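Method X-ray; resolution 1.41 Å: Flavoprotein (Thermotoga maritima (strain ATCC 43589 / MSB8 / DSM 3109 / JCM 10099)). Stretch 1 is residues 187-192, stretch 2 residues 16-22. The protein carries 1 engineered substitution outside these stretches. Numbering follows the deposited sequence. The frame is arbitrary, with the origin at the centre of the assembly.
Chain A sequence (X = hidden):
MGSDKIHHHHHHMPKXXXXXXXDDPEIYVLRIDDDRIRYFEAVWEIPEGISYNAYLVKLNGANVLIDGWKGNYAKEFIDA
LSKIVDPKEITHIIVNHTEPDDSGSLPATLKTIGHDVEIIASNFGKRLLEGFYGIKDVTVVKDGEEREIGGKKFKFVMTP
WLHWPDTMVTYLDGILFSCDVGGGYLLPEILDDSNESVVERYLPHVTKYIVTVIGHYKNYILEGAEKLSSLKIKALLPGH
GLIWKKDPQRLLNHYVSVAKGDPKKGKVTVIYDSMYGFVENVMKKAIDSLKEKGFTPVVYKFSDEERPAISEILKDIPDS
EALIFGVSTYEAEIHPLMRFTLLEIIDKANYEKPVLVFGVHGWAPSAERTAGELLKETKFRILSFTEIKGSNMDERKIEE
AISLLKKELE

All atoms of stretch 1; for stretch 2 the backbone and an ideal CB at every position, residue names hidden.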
# COMPACT_ATOMS: atom_id res chain seq x y z
N LEU A 187 -0.70 14.27 -19.43
CA LEU A 187 -1.51 14.68 -20.56
C LEU A 187 -1.04 16.05 -21.05
O LEU A 187 -1.68 17.06 -20.75
CB LEU A 187 -2.97 14.76 -20.14
CG LEU A 187 -3.54 13.45 -19.57
CD1 LEU A 187 -4.94 13.68 -19.01
CD2 LEU A 187 -3.50 12.34 -20.62
N PRO A 188 0.05 16.11 -21.81
CA PRO A 188 0.62 17.40 -22.16
C PRO A 188 -0.31 18.19 -23.07
O PRO A 188 -1.12 17.64 -23.81
CB PRO A 188 1.92 17.03 -22.89
CG PRO A 188 2.16 15.60 -22.59
CD PRO A 188 0.83 15.00 -22.37
N GLU A 189 -0.13 19.50 -23.03
CA GLU A 189 -1.00 20.43 -23.71
C GLU A 189 -0.74 20.52 -25.22
O GLU A 189 -1.32 21.38 -25.88
CB GLU A 189 -0.85 21.83 -23.09
CG GLU A 189 -0.53 21.83 -21.58
CD GLU A 189 -0.76 23.20 -20.92
OE1 GLU A 189 0.09 23.62 -20.09
OE2 GLU A 189 -1.78 23.85 -21.23
N ILE A 190 0.13 19.66 -25.76
CA ILE A 190 0.39 19.61 -27.20
C ILE A 190 0.70 18.16 -27.56
O ILE A 190 0.87 17.31 -26.69
CB ILE A 190 1.50 20.58 -27.66
CG1 ILE A 190 2.85 20.24 -27.06
CG2 ILE A 190 1.11 22.04 -27.34
CD1 ILE A 190 3.99 21.06 -27.74
N LEU A 191 0.76 17.87 -28.86
CA LEU A 191 0.96 16.49 -29.31
C LEU A 191 2.42 16.06 -29.32
O LEU A 191 2.71 14.87 -29.15
CB LEU A 191 0.41 16.29 -30.74
CG LEU A 191 -1.09 16.31 -30.93
CD1 LEU A 191 -1.45 16.27 -32.40
CD2 LEU A 191 -1.68 15.12 -30.22
N ASP A 192 3.34 16.98 -29.62
CA ASP A 192 4.70 16.57 -29.97
C ASP A 192 5.75 17.28 -29.13
O ASP A 192 5.43 17.95 -28.14
CB ASP A 192 4.96 16.78 -31.47
CG ASP A 192 5.07 18.24 -31.86
OD1 ASP A 192 4.77 19.12 -31.03
OD2 ASP A 192 5.45 18.52 -33.02
N UNK A 16 -10.10 14.49 -26.90
CA UNK A 16 -9.65 13.64 -27.99
C UNK A 16 -8.95 14.51 -29.00
O UNK A 16 -9.45 15.60 -29.34
CB UNK A 16 -10.81 12.88 -28.63
N UNK A 17 -7.79 14.06 -29.47
CA UNK A 17 -7.04 14.74 -30.52
C UNK A 17 -7.06 13.86 -31.76
O UNK A 17 -6.80 12.66 -31.67
CB UNK A 17 -5.61 15.04 -30.08
N UNK A 18 -7.36 14.45 -32.91
CA UNK A 18 -7.29 13.77 -34.20
C UNK A 18 -6.56 14.72 -35.15
O UNK A 18 -7.07 15.80 -35.45
CB UNK A 18 -8.68 13.40 -34.73
N UNK A 19 -5.37 14.34 -35.59
CA UNK A 19 -4.56 15.28 -36.36
C UNK A 19 -3.67 14.55 -37.35
O UNK A 19 -3.11 13.49 -37.05
CB UNK A 19 -3.71 16.14 -35.43
N UNK A 20 -3.52 15.14 -38.54
CA UNK A 20 -2.53 14.64 -39.48
C UNK A 20 -1.17 15.11 -39.00
O UNK A 20 -0.96 16.31 -38.80
CB UNK A 20 -2.81 15.11 -40.91
N UNK A 21 -0.26 14.17 -38.75
CA UNK A 21 1.06 14.49 -38.24
C UNK A 21 2.16 14.30 -39.28
O UNK A 21 3.27 14.82 -39.09
CB UNK A 21 1.36 13.63 -37.01
N UNK A 22 1.90 13.57 -40.37
CA UNK A 22 2.81 13.50 -41.50
C UNK A 22 1.99 13.55 -42.77
O UNK A 22 0.86 13.06 -42.82
CB UNK A 22 3.67 12.24 -41.45

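Stretch 2 runs as a strand, so alternate CA-to-CB bonds should leave opposite sides of its backbone, and stretch 1, which has no regular helix or strand, can be met by one set of them only.

At position 16 the backbone is extended (phi/psi -120/134), and the ideal CB has no atom of stretch 1 within 5.5 Å. Stretch 1 therefore sets no constraint, and any residue tolerant of a strand would fit. The deposited residue is Ile 16, whose side chain stays out of reach of stretch 1.

Position 17 is the most informative. Its CA-to-CB bond points toward stretch 1, and its CA makes the closest backbone approach, 8.3 Å from the CA of Leu 191. The ideal CB lies 3.9 Å from Leu 191 CD2, so the side chain starts beside a methyl group. Farther out, the backbone of residues 188 to 190 offers carbonyl oxygens and a CA, at a distance that a short side chain would not span. A long or broad apolar group is suited: leucine, methionine, phenylalanine, tyrosine or tryptophan are all plausible, and the carbonyls could also attract a donor. The deposited residue is Trp 17. With chi1 at -48° (m) and chi2 at 62°, its indole reaches along the loop. CE3 packs 3.6 Å from Leu 191 CD2, an apolar contact, while CH2 lies 3.8 Å from Ile 190 CA. CH2 also comes 3.5 Å from Glu 189 O, which meets the ring at its edge, near the plane, where the polarised C-H groups face a carbonyl favourably. CZ2 is 3.8 Å from Pro 188 O. None of these is a hydrogen bond; NE1 finds its partner elsewhere in the structure.

At position 18 the bond points away, with nothing of stretch 1 within 5.5 Å of the ideal CB. Polar or beta-branched residues would suit such a strand site, among others. Thr 18 is deposited and makes no contact with stretch 1.

Position 19 points toward stretch 1 again, its ideal CB 3.8 Å from Leu 191 CD1. An apolar side chain could cover that methyl, but a longer polar one could lie across it, since stretch 1 offers no charge there. The residue is Glu 19, extended at chi1 (177°, t) and chi2 (158°, t). The carboxylate stays beside the methyl, its CD 3.6 Å from Leu 191 CD1, a van der Waals contact with no salt bridge or hydrogen bond to stretch 1.

Position 20 points away into space free of stretch 1, so length and charge are unrestricted from this side. Arg 20 occupies it.

Position 21 points toward stretch 1, but its ideal CB has no neighbour there within 5.5 Å; a branched or longer apolar side chain could close the gap to the leucine. Ile 21 (chi1 51°, p) does so loosely, with CG2 4.4 Å from Leu 191 CD1.

Position 22 is out of reach, and stretch 1 does not discriminate among candidates. Phe 22 is deposited and makes no contact with stretch 1.

Stretch 2 16-22: IWTERIF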
# COMPACT_ATOMS: atom_id res chain seq x y z
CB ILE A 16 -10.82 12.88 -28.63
CG1 ILE A 16 -11.42 11.91 -27.60
CG2 ILE A 16 -10.37 12.13 -29.90
CD1 ILE A 16 -12.70 11.28 -28.02
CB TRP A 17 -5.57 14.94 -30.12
CG TRP A 17 -5.28 15.50 -28.76
CD1 TRP A 17 -5.60 14.95 -27.56
CD2 TRP A 17 -4.56 16.71 -28.47
NE1 TRP A 17 -5.14 15.74 -26.54
CE2 TRP A 17 -4.49 16.82 -27.07
CE3 TRP A 17 -3.96 17.70 -29.26
CZ2 TRP A 17 -3.86 17.89 -26.44
CZ3 TRP A 17 -3.34 18.76 -28.63
CH2 TRP A 17 -3.29 18.85 -27.24
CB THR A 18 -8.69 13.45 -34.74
OG1 THR A 18 -9.37 12.57 -33.83
CG2 THR A 18 -8.62 12.78 -36.09
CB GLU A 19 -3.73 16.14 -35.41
CG GLU A 19 -2.80 17.12 -36.10
CD GLU A 19 -2.40 18.29 -35.21
OE1 GLU A 19 -3.24 18.74 -34.40
OE2 GLU A 19 -1.24 18.76 -35.33
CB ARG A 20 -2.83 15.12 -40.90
CG ARG A 20 -1.99 14.37 -41.93
CD ARG A 20 -2.40 14.67 -43.36
NE ARG A 20 -2.32 16.09 -43.64
CZ ARG A 20 -3.37 16.90 -43.75
NH1 ARG A 20 -4.61 16.43 -43.60
NH2 ARG A 20 -3.17 18.18 -44.01
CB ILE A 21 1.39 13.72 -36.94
CG1 ILE A 21 1.13 12.21 -37.12
CG2 ILE A 21 0.58 14.28 -35.77
CD1 ILE A 21 1.69 11.36 -36.00
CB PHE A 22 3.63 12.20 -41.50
CG PHE A 22 4.68 12.17 -40.43
CD1 PHE A 22 5.92 12.73 -40.65
CD2 PHE A 22 4.41 11.57 -39.21
CE1 PHE A 22 6.88 12.70 -39.66
CE2 PHE A 22 5.37 11.54 -38.22
CZ PHE A 22 6.61 12.10 -38.44
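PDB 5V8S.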